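Local coordinates for Two-component sensor histidine kinase (Nostoc sp., PDB 3OLO), which is a putative sensor histidine kinase that probably autophosphorylates in response to a signal, represented by its PAS domain, a probable sensory module, at residues A[25-30]-A[110-115]; A[72-77]-A[99-104]; A[80-85]-A[92-97]. All coordinates share one frame; numbering follows the deposited sequence.

Interaction 1: A[25-30]-A[110-115]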
loop_
_atom_site.group_PDB
_atom_site.type_symbol
_atom_site.label_atom_id
_atom_site.label_comp_id
_atom_site.label_asym_id
_atom_site.label_seq_id
_atom_site.Cartn_x
_atom_site.Cartn_y
_atom_site.Cartn_z
ATOM N N ALA A 25 -6.129 -6.270 0.329
ATOM C CA ALA A 25 -5.133 -7.329 0.399
ATOM C C ALA A 25 -4.091 -7.123 -0.694
ATOM O O ALA A 25 -4.415 -7.047 -1.875
ATOM C CB ALA A 25 -5.784 -8.693 0.276
ATOM N N SER A 26 -2.835 -7.031 -0.279
ATOM C CA SER A 26 -1.713 -6.799 -1.177
ATOM C C SER A 26 -0.599 -7.756 -0.798
ATOM O O SER A 26 -0.331 -7.955 0.390
ATOM C CB SER A 26 -1.178 -5.370 -1.013
ATOM O OG SER A 26 -2.207 -4.399 -1.085
ATOM N N PHE A 27 0.079 -8.333 -1.785
ATOM C CA PHE A 27 1.214 -9.199 -1.460
ATOM C C PHE A 27 2.152 -9.380 -2.635
ATOM O O PHE A 27 1.810 -9.047 -3.764
ATOM C CB PHE A 27 0.734 -10.560 -0.950
ATOM C CG PHE A 27 -0.152 -11.300 -1.914
ATOM C CD1 PHE A 27 0.391 -12.035 -2.956
ATOM C CD2 PHE A 27 -1.532 -11.274 -1.766
ATOM C CE1 PHE A 27 -0.432 -12.738 -3.841
ATOM C CE2 PHE A 27 -2.360 -11.966 -2.641
ATOM C CZ PHE A 27 -1.813 -12.694 -3.683
ATOM N N CYS A 28 3.347 -9.891 -2.353
ATOM C CA CYS A 28 4.337 -10.152 -3.393
ATOM C C CYS A 28 4.616 -11.646 -3.509
ATOM O O CYS A 28 4.749 -12.321 -2.506
ATOM C CB CYS A 28 5.638 -9.411 -3.090
ATOM S SG CYS A 28 5.516 -7.621 -3.276
ATOM N N LEU A 29 4.682 -12.134 -4.744
ATOM C CA LEU A 29 5.040 -13.510 -5.050
ATOM C C LEU A 29 6.383 -13.540 -5.764
ATOM O O LEU A 29 6.654 -12.678 -6.591
ATOM C CB LEU A 29 3.999 -14.121 -5.984
ATOM C CG LEU A 29 2.565 -14.120 -5.475
ATOM C CD1 LEU A 29 1.601 -14.517 -6.596
ATOM C CD2 LEU A 29 2.451 -15.058 -4.286
ATOM N N GLY A 30 7.210 -14.536 -5.451
ATOM C CA GLY A 30 8.453 -14.769 -6.166
ATOM C C GLY A 30 8.203 -15.504 -7.473
ATOM O O GLY A 30 7.062 -15.764 -7.845
ATOM N N SER A 110 6.107 -10.510 -8.421
ATOM C CA SER A 110 4.924 -9.766 -8.792
ATOM C C SER A 110 4.315 -9.121 -7.570
ATOM O O SER A 110 4.402 -9.644 -6.470
ATOM C CB SER A 110 3.911 -10.657 -9.509
ATOM O OG SER A 110 3.562 -11.756 -8.707
ATOM N N CYS A 111 3.769 -7.934 -7.787
ATOM C CA CYS A 111 2.906 -7.276 -6.835
ATOM C C CYS A 111 1.495 -7.678 -7.178
ATOM O O CYS A 111 1.087 -7.631 -8.338
ATOM C CB CYS A 111 3.054 -5.761 -6.952
ATOM S SG CYS A 111 4.660 -5.169 -6.410
ATOM N N VAL A 112 0.746 -8.066 -6.165
ATOM C CA VAL A 112 -0.591 -8.562 -6.368
ATOM C C VAL A 112 -1.539 -7.788 -5.467
ATOM O O VAL A 112 -1.285 -7.651 -4.276
ATOM C CB VAL A 112 -0.648 -10.064 -6.034
ATOM C CG1 VAL A 112 -2.043 -10.608 -6.215
ATOM C CG2 VAL A 112 0.331 -10.821 -6.905
ATOM N N PHE A 113 -2.611 -7.258 -6.043
ATOM C CA PHE A 113 -3.706 -6.692 -5.263
ATOM C C PHE A 113 -4.957 -7.543 -5.450
ATOM O O PHE A 113 -5.309 -7.907 -6.573
ATOM C CB PHE A 113 -3.953 -5.250 -5.674
ATOM C CG PHE A 113 -2.777 -4.364 -5.420
ATOM C CD1 PHE A 113 -1.785 -4.224 -6.373
ATOM C CD2 PHE A 113 -2.636 -3.711 -4.209
ATOM C CE1 PHE A 113 -0.690 -3.422 -6.135
ATOM C CE2 PHE A 113 -1.545 -2.900 -3.967
ATOM C CZ PHE A 113 -0.567 -2.768 -4.927
ATOM N N VAL A 114 -5.628 -7.854 -4.347
ATOM C CA VAL A 114 -6.740 -8.799 -4.376
ATOM C C VAL A 114 -7.990 -8.205 -3.743
ATOM O O VAL A 114 -7.975 -7.762 -2.599
ATOM C CB VAL A 114 -6.361 -10.103 -3.673
ATOM C CG1 VAL A 114 -7.438 -11.176 -3.885
ATOM C CG2 VAL A 114 -5.022 -10.575 -4.205
ATOM N N ARG A 115 -9.066 -8.175 -4.522
ATOM C CA ARG A 115 -10.352 -7.690 -4.051
ATOM C C ARG A 115 -11.248 -8.888 -3.842
ATOM O O ARG A 115 -11.369 -9.738 -4.716
ATOM C CB ARG A 115 -10.997 -6.761 -5.079
ATOM C CG ARG A 115 -10.386 -5.380 -5.155
ATOM C CD ARG A 115 -10.979 -4.564 -6.298
ATOM N NE ARG A 115 -10.200 -4.701 -7.527
ATOM C CZ ARG A 115 -10.399 -3.978 -8.626
ATOM N NH1 ARG A 115 -9.639 -4.170 -9.698
ATOM N NH2 ARG A 115 -11.359 -3.062 -8.657
HETATM O O HOH W 1 -8.994 -6.921 -0.345
HETATM O O HOH W 2 5.352 -14.017 -9.523
#

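Interaction 2: A[72-77]-A[99-104]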
loop_
_atom_site.group_PDB
_atom_site.type_symbol
_atom_site.label_atom_id
_atom_site.label_comp_id
_atom_site.label_asym_id
_atom_site.label_seq_id
_atom_site.Cartn_x
_atom_site.Cartn_y
_atom_site.Cartn_z
ATOM N N GLU A 72 1.243 -17.221 -20.360
ATOM C CA GLU A 72 0.604 -16.059 -20.958
ATOM C C GLU A 72 0.435 -14.924 -19.946
ATOM O O GLU A 72 0.551 -13.755 -20.298
ATOM C CB GLU A 72 -0.751 -16.445 -21.544
ATOM C CG GLU A 72 -1.721 -15.286 -21.641
ATOM C CD GLU A 72 -2.975 -15.647 -22.407
ATOM O OE1 GLU A 72 -3.796 -14.740 -22.661
ATOM O OE2 GLU A 72 -3.139 -16.837 -22.757
ATOM N N ILE A 73 0.158 -15.265 -18.693
ATOM C CA ILE A 73 0.032 -14.251 -17.646
ATOM C C ILE A 73 1.316 -13.423 -17.557
ATOM O O ILE A 73 1.280 -12.194 -17.588
ATOM C CB ILE A 73 -0.253 -14.875 -16.256
ATOM C CG1 ILE A 73 -1.617 -15.584 -16.233
ATOM C CG2 ILE A 73 -0.167 -13.812 -15.160
ATOM C CD1 ILE A 73 -2.695 -14.902 -17.048
ATOM N N ARG A 74 2.449 -14.109 -17.455
ATOM C CA ARG A 74 3.743 -13.460 -17.302
ATOM C C ARG A 74 4.035 -12.524 -18.462
ATOM O O ARG A 74 4.489 -11.397 -18.263
ATOM C CB ARG A 74 4.840 -14.514 -17.201
ATOM C CG ARG A 74 4.757 -15.347 -15.940
ATOM C CD ARG A 74 5.654 -16.563 -16.010
ATOM N NE ARG A 74 6.284 -16.830 -14.722
ATOM C CZ ARG A 74 6.622 -18.037 -14.282
ATOM N NH1 ARG A 74 6.389 -19.116 -15.020
ATOM N NH2 ARG A 74 7.190 -18.165 -13.094
ATOM N N GLN A 75 3.772 -12.995 -19.675
ATOM C CA GLN A 75 4.024 -12.196 -20.864
ATOM C C GLN A 75 3.210 -10.910 -20.853
ATOM O O GLN A 75 3.682 -9.875 -21.324
ATOM C CB GLN A 75 3.723 -13.012 -22.114
ATOM C CG GLN A 75 4.822 -13.995 -22.439
ATOM C CD GLN A 75 4.337 -15.166 -23.253
ATOM O OE1 GLN A 75 3.477 -15.022 -24.120
ATOM N NE2 GLN A 75 4.881 -16.345 -22.972
ATOM N N LYS A 76 1.996 -10.979 -20.308
ATOM C CA LYS A 76 1.123 -9.811 -20.197
ATOM C C LYS A 76 1.787 -8.732 -19.342
ATOM O O LYS A 76 1.752 -7.550 -19.684
ATOM C CB LYS A 76 -0.233 -10.209 -19.603
ATOM C CG LYS A 76 -1.066 -11.152 -20.486
ATOM C CD LYS A 76 -1.699 -10.417 -21.660
ATOM C CE LYS A 76 -2.084 -11.369 -22.790
ATOM N NZ LYS A 76 -2.174 -10.667 -24.111
ATOM N N ASN A 77 2.393 -9.155 -18.236
ATOM C CA ASN A 77 3.152 -8.272 -17.343
ATOM C C ASN A 77 2.293 -7.368 -16.445
ATOM O O ASN A 77 2.721 -6.961 -15.366
ATOM C CB ASN A 77 4.142 -7.423 -18.130
ATOM C CG ASN A 77 5.329 -7.004 -17.288
ATOM O OD1 ASN A 77 6.388 -7.630 -17.335
ATOM N ND2 ASN A 77 5.149 -5.956 -16.492
ATOM N N LEU A 99 -2.150 -8.263 -11.050
ATOM C CA LEU A 99 -0.733 -8.548 -10.946
ATOM C C LEU A 99 0.064 -7.552 -11.751
ATOM O O LEU A 99 -0.334 -7.188 -12.854
ATOM C CB LEU A 99 -0.419 -9.918 -11.508
ATOM C CG LEU A 99 -1.060 -11.108 -10.830
ATOM C CD1 LEU A 99 -2.404 -11.417 -11.474
ATOM C CD2 LEU A 99 -0.102 -12.271 -10.952
ATOM N N THR A 100 1.198 -7.145 -11.188
ATOM C CA THR A 100 2.219 -6.399 -11.893
ATOM C C THR A 100 3.545 -7.114 -11.676
ATOM O O THR A 100 3.925 -7.361 -10.540
ATOM C CB THR A 100 2.354 -4.993 -11.324
ATOM O OG1 THR A 100 1.070 -4.360 -11.302
ATOM C CG2 THR A 100 3.319 -4.171 -12.159
ATOM N N PHE A 101 4.262 -7.435 -12.746
ATOM C CA PHE A 101 5.555 -8.089 -12.591
ATOM C C PHE A 101 6.674 -7.068 -12.596
ATOM O O PHE A 101 6.653 -6.120 -13.366
ATOM C CB PHE A 101 5.772 -9.128 -13.675
ATOM C CG PHE A 101 4.872 -10.307 -13.542
ATOM C CD1 PHE A 101 3.615 -10.303 -14.131
ATOM C CD2 PHE A 101 5.264 -11.413 -12.803
ATOM C CE1 PHE A 101 2.766 -11.393 -13.995
ATOM C CE2 PHE A 101 4.426 -12.508 -12.668
ATOM C CZ PHE A 101 3.175 -12.497 -13.267
ATOM N N LEU A 102 7.648 -7.282 -11.723
ATOM C CA LEU A 102 8.731 -6.339 -11.522
ATOM C C LEU A 102 10.036 -7.100 -11.381
ATOM O O LEU A 102 10.040 -8.284 -11.046
ATOM C CB LEU A 102 8.479 -5.537 -10.252
ATOM C CG LEU A 102 7.192 -4.718 -10.282
ATOM C CD1 LEU A 102 6.993 -3.977 -8.977
ATOM C CD2 LEU A 102 7.219 -3.749 -11.451
ATOM N N GLU A 103 11.140 -6.414 -11.645
ATOM C CA GLU A 103 12.455 -6.975 -11.393
ATOM C C GLU A 103 13.233 -6.040 -10.493
ATOM O O GLU A 103 13.319 -4.842 -10.755
ATOM C CB GLU A 103 13.215 -7.194 -12.701
ATOM C CG GLU A 103 13.368 -8.659 -13.073
ATOM C CD GLU A 103 13.659 -8.849 -14.548
ATOM O OE1 GLU A 103 14.370 -7.999 -15.125
ATOM O OE2 GLU A 103 13.172 -9.840 -15.133
ATOM N N ASP A 104 13.773 -6.591 -9.417
ATOM C CA ASP A 104 14.700 -5.870 -8.563
ATOM C C ASP A 104 15.982 -6.673 -8.464
ATOM O O ASP A 104 16.009 -7.751 -7.857
ATOM C CB ASP A 104 14.128 -5.670 -7.166
ATOM C CG ASP A 104 15.086 -4.932 -6.258
ATOM O OD1 ASP A 104 15.754 -3.992 -6.745
ATOM O OD2 ASP A 104 15.190 -5.298 -5.070
#

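Interaction 3: A[80-85]-A[92-97]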
loop_
_atom_site.group_PDB
_atom_site.type_symbol
_atom_site.label_atom_id
_atom_site.label_comp_id
_atom_site.label_asym_id
_atom_site.label_seq_id
_atom_site.Cartn_x
_atom_site.Cartn_y
_atom_site.Cartn_z
ATOM N N THR A 80 -5.373 -8.556 -14.807
ATOM C CA THR A 80 -6.376 -8.673 -13.745
ATOM C C THR A 80 -7.340 -9.786 -14.134
ATOM O O THR A 80 -7.781 -9.839 -15.283
ATOM C CB THR A 80 -7.181 -7.345 -13.548
ATOM O OG1 THR A 80 -6.326 -6.326 -13.022
ATOM C CG2 THR A 80 -8.355 -7.537 -12.578
ATOM N N PHE A 81 -7.663 -10.676 -13.195
ATOM C CA PHE A 81 -8.586 -11.776 -13.479
ATOM C C PHE A 81 -9.159 -12.386 -12.192
ATOM O O PHE A 81 -8.656 -12.126 -11.102
ATOM C CB PHE A 81 -7.879 -12.857 -14.300
ATOM C CG PHE A 81 -6.777 -13.553 -13.557
ATOM C CD1 PHE A 81 -5.500 -13.025 -13.531
ATOM C CD2 PHE A 81 -7.020 -14.730 -12.872
ATOM C CE1 PHE A 81 -4.483 -13.662 -12.846
ATOM C CE2 PHE A 81 -6.008 -15.369 -12.180
ATOM C CZ PHE A 81 -4.738 -14.834 -12.167
ATOM N N LYS A 82 -10.207 -13.200 -12.328
ATOM C CA LYS A 82 -10.878 -13.795 -11.172
ATOM C C LYS A 82 -10.366 -15.193 -10.902
ATOM O O LYS A 82 -10.117 -15.966 -11.824
ATOM C CB LYS A 82 -12.384 -13.933 -11.408
ATOM C CG LYS A 82 -13.072 -12.710 -11.928
ATOM C CD LYS A 82 -13.434 -11.746 -10.819
ATOM C CE LYS A 82 -13.672 -10.368 -11.393
ATOM N NZ LYS A 82 -12.416 -9.860 -12.002
ATOM N N THR A 83 -10.246 -15.534 -9.629
ATOM C CA THR A 83 -10.093 -16.926 -9.268
ATOM C C THR A 83 -10.791 -17.166 -7.934
ATOM O O THR A 83 -11.359 -16.244 -7.359
ATOM C CB THR A 83 -8.618 -17.306 -9.213
ATOM O OG1 THR A 83 -8.491 -18.734 -9.214
ATOM C CG2 THR A 83 -7.952 -16.700 -7.981
ATOM N N ARG A 84 -10.780 -18.406 -7.459
ATOM C CA ARG A 84 -11.327 -18.724 -6.140
ATOM C C ARG A 84 -10.182 -18.973 -5.181
ATOM O O ARG A 84 -9.211 -19.635 -5.538
ATOM C CB ARG A 84 -12.207 -19.975 -6.199
ATOM C CG ARG A 84 -13.417 -19.845 -7.122
ATOM C CD ARG A 84 -14.243 -21.113 -7.119
ATOM N NE ARG A 84 -13.526 -22.230 -7.722
ATOM C CZ ARG A 84 -13.763 -23.513 -7.450
ATOM N NH1 ARG A 84 -14.699 -23.860 -6.570
ATOM N NH2 ARG A 84 -13.054 -24.454 -8.056
ATOM N N TYR A 85 -10.290 -18.425 -3.978
ATOM C CA TYR A 85 -9.354 -18.719 -2.903
ATOM C C TYR A 85 -9.989 -19.600 -1.837
ATOM O O TYR A 85 -11.194 -19.518 -1.593
ATOM C CB TYR A 85 -8.926 -17.424 -2.216
ATOM C CG TYR A 85 -7.868 -16.614 -2.936
ATOM C CD1 TYR A 85 -7.420 -16.957 -4.207
ATOM C CD2 TYR A 85 -7.303 -15.507 -2.322
ATOM C CE1 TYR A 85 -6.439 -16.196 -4.854
ATOM C CE2 TYR A 85 -6.323 -14.755 -2.950
ATOM C CZ TYR A 85 -5.893 -15.104 -4.213
ATOM O OH TYR A 85 -4.920 -14.339 -4.832
ATOM N N ILE A 92 -14.384 -20.934 0.762
ATOM C CA ILE A 92 -14.098 -20.786 -0.655
ATOM C C ILE A 92 -14.796 -19.518 -1.130
ATOM O O ILE A 92 -16.007 -19.378 -0.969
ATOM C CB ILE A 92 -14.651 -21.964 -1.470
ATOM C CG1 ILE A 92 -14.168 -23.304 -0.896
ATOM C CG2 ILE A 92 -14.266 -21.817 -2.940
ATOM C CD1 ILE A 92 -12.718 -23.614 -1.166
ATOM N N PHE A 93 -14.047 -18.593 -1.715
ATOM C CA PHE A 93 -14.641 -17.343 -2.168
ATOM C C PHE A 93 -13.986 -16.835 -3.454
ATOM O O PHE A 93 -12.807 -17.088 -3.709
ATOM C CB PHE A 93 -14.569 -16.284 -1.054
ATOM C CG PHE A 93 -13.188 -16.091 -0.476
ATOM C CD1 PHE A 93 -12.688 -16.975 0.472
ATOM C CD2 PHE A 93 -12.395 -15.018 -0.874
ATOM C CE1 PHE A 93 -11.426 -16.802 1.011
ATOM C CE2 PHE A 93 -11.133 -14.833 -0.338
ATOM C CZ PHE A 93 -10.642 -15.724 0.605
ATOM N N LEU A 94 -14.767 -16.130 -4.267
ATOM C CA LEU A 94 -14.250 -15.526 -5.486
ATOM C C LEU A 94 -13.496 -14.240 -5.167
ATOM O O LEU A 94 -13.937 -13.445 -4.338
ATOM C CB LEU A 94 -15.400 -15.217 -6.429
ATOM C CG LEU A 94 -15.032 -14.807 -7.848
ATOM C CD1 LEU A 94 -14.321 -15.941 -8.575
ATOM C CD2 LEU A 94 -16.291 -14.391 -8.587
ATOM N N VAL A 95 -12.354 -14.054 -5.823
ATOM C CA VAL A 95 -11.582 -12.817 -5.732
ATOM C C VAL A 95 -11.181 -12.337 -7.128
ATOM O O VAL A 95 -11.293 -13.069 -8.112
ATOM C CB VAL A 95 -10.292 -13.003 -4.904
ATOM C CG1 VAL A 95 -10.610 -13.522 -3.516
ATOM C CG2 VAL A 95 -9.341 -13.961 -5.601
ATOM N N GLU A 96 -10.711 -11.099 -7.189
ATOM C CA GLU A 96 -10.159 -10.515 -8.402
ATOM C C GLU A 96 -8.729 -10.106 -8.083
ATOM O O GLU A 96 -8.497 -9.273 -7.204
ATOM C CB GLU A 96 -11.000 -9.309 -8.830
ATOM C CG GLU A 96 -10.406 -8.473 -9.947
ATOM C CD GLU A 96 -11.310 -7.305 -10.329
ATOM O OE1 GLU A 96 -11.063 -6.182 -9.854
ATOM O OE2 GLU A 96 -12.271 -7.501 -11.096
HETATM N N MSE A 97 -7.771 -10.730 -8.762
HETATM C CA MSE A 97 -6.356 -10.438 -8.555
HETATM C C MSE A 97 -5.854 -9.519 -9.650
HETATM O O MSE A 97 -6.140 -9.748 -10.820
HETATM C CB MSE A 97 -5.518 -11.718 -8.646
HETATM C CG MSE A 97 -5.629 -12.689 -7.527
HETATM SE SE MSE A 97 -4.567 -14.311 -7.957
HETATM C CE MSE A 97 -2.775 -13.657 -7.684
#

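Interaction 1: A[25-30]-A[110-115]
Phe27 and Val112 stand side by side on the same face of two antiparallel strands and carry this contact. The Phe27 ring leaves its strand in the crowded position between backbone N and carbonyl carbon (chi1 58°). This leans it over the neighbouring strand. Val112 CB then lies under one ring face, 3.8 Å from the centroid of the Phe27 ring, in a CH-pi contact offset toward the rim. Val112 CG1 is 3.3 Å from Phe27 CZ, which is tight. Val114 crosses the ring obliquely, with its CG2 3.4 Å from Phe27 CE2. Leu29 extends this apolar row, its CD1 meeting Val112 CG2. The ring of Phe35 meets Phe27 edge-to-face.

The other face holds Ser26, Cys28, Cys111 and Phe113. The two sulfurs, Cys28 SG and Cys111 SG, are 4.1 Å apart and form no disulfide. Leu18 of the second subunit packs on all four of these residues.

Between the faces, Phe27 and Val112 exchange two backbone hydrogen bonds, and Leu29 and Ser110 two more. A water bridges Ala25 N and Val114 O; a second joins Gly30 O and Ser110 OG.

Much of the backbone polarity is thus met by strand-to-strand bonds and, at the ends, by water, while both faces pack largely through apolar groups: one faces the interior of the PAS domain, the other the subunit interface.

Interaction 2: A[72-77]-A[99-104]
The last turn of the helix, 72-76, crosses strand 99-104 at 71°, their axes 8.7 Å apart, and the chain leaves the helix at Asn77 with a positive phi of 76°. That turn aims the carbonyl of Asn77 at the strand. Phe101 N donates to Asn77 O at 3.1 Å, with a nearly straight N-H...O angle of 165° and the donor in the carbonyl plane. Thr100 CA adds a CA-H...O contact to the same oxygen. The side chain of Asn77 supports this link. Its CG is anti to the backbone N, which brings the amide toward the strand. ND2 makes a weak hydrogen bond to Phe101 O, 3.5 Å away, while OD1 accepts from Arg108.

Phe101 is the main side chain of the contact. Its CG is anti to the carbonyl carbon, and the ring reaches under the helix end. Arg74 CA sits over one face of the ring, 4.0 Å from Phe101 CE1. Asn77 O lies at the ring edge, near its plane. Ile73 crosses the ring obliquely, with its CG2 4.0 Å from Phe101 CE1. The same methyl approaches Leu99 CD2 more loosely, at 4.5 Å. Trp33 and Ser110 also touch Phe101. An alanine at Phe101 would remove the ring beneath Ile73 and Arg74 and would probably loosen the helix end from the sheet, although the backbone bond to Asn77 could remain.

Arg74 has its CG near the ring, and its guanidinium makes a long, weak ion pair with Asp31. Helix 70-76, which leads directly into edge strand 78-86, is held against strand 92-104 of the antiparallel sheet, consistent with the helix that precedes the third strand in a PAS fold.

Interaction 3: A[80-85]-A[92-97]
The tight side of this hairpin is the face bearing Phe81, Thr83, Tyr85, Phe93, Val95 and Met97. Val95 CG2 sits over the centre of the Tyr85 ring, 3.7 Å from the centroid and 10° off the normal. Tyr85 CB in turn lies over the Phe93 ring, offset toward its rim. Met97, a selenomethionine, has CG anti to the carbonyl carbon and an extended chi2 (175°), which puts SE at the edge of the Tyr85 ring, a Met-aromatic contact. Tyr85 OH is only 3.1 Å from Met97 SE; this buried hydroxyl has no hydrogen-bonding partner in the model.

The opposite face is more open to solvent. Lys82 folds back at chi2 and chi4 to lie beside Glu96, and its NZ forms a short salt bridge of 2.5 Å to Glu96 OE2, on the anti lone pair. Glu96 OE1 has a second partner, Arg115. Even here one apolar group is close: Leu94 CD1 lies 3.2 Å from Thr83 O.

Three hydrogen-bonded pairs, Phe81-Met97, Thr83-Val95 and Tyr85-Phe93, join the backbones. Strand 78-86 is outermost in the sheet within the chain. Strand 107-116 flanks strand 92-104 on its other side, and Met45 of helix 40-46 packs on Tyr85 and Phe93.

All three contacts reach one five-stranded antiparallel sheet, ordered 35-38, 25-29, 107-116, 92-104, 78-86; interaction 2 brings helix 70-76 to it. Interaction 1 is central, its centre about 3 Å from the chain centre, and lies about 12 Å centre to centre from each of the others. Interactions 2 and 3 have centres about 18 Å apart, yet both use strand 92-104. Along the chain they are nested: interaction 3 lies within interaction 2, and that within interaction 1. Direct links include Val112 to Met97 and a probable hydrogen bond from Cys111 N to Thr100 O. Interactions 1 and 2 also touch the second subunit. The sheet thus ties the interior of the PAS domain to the contact with the second subunit.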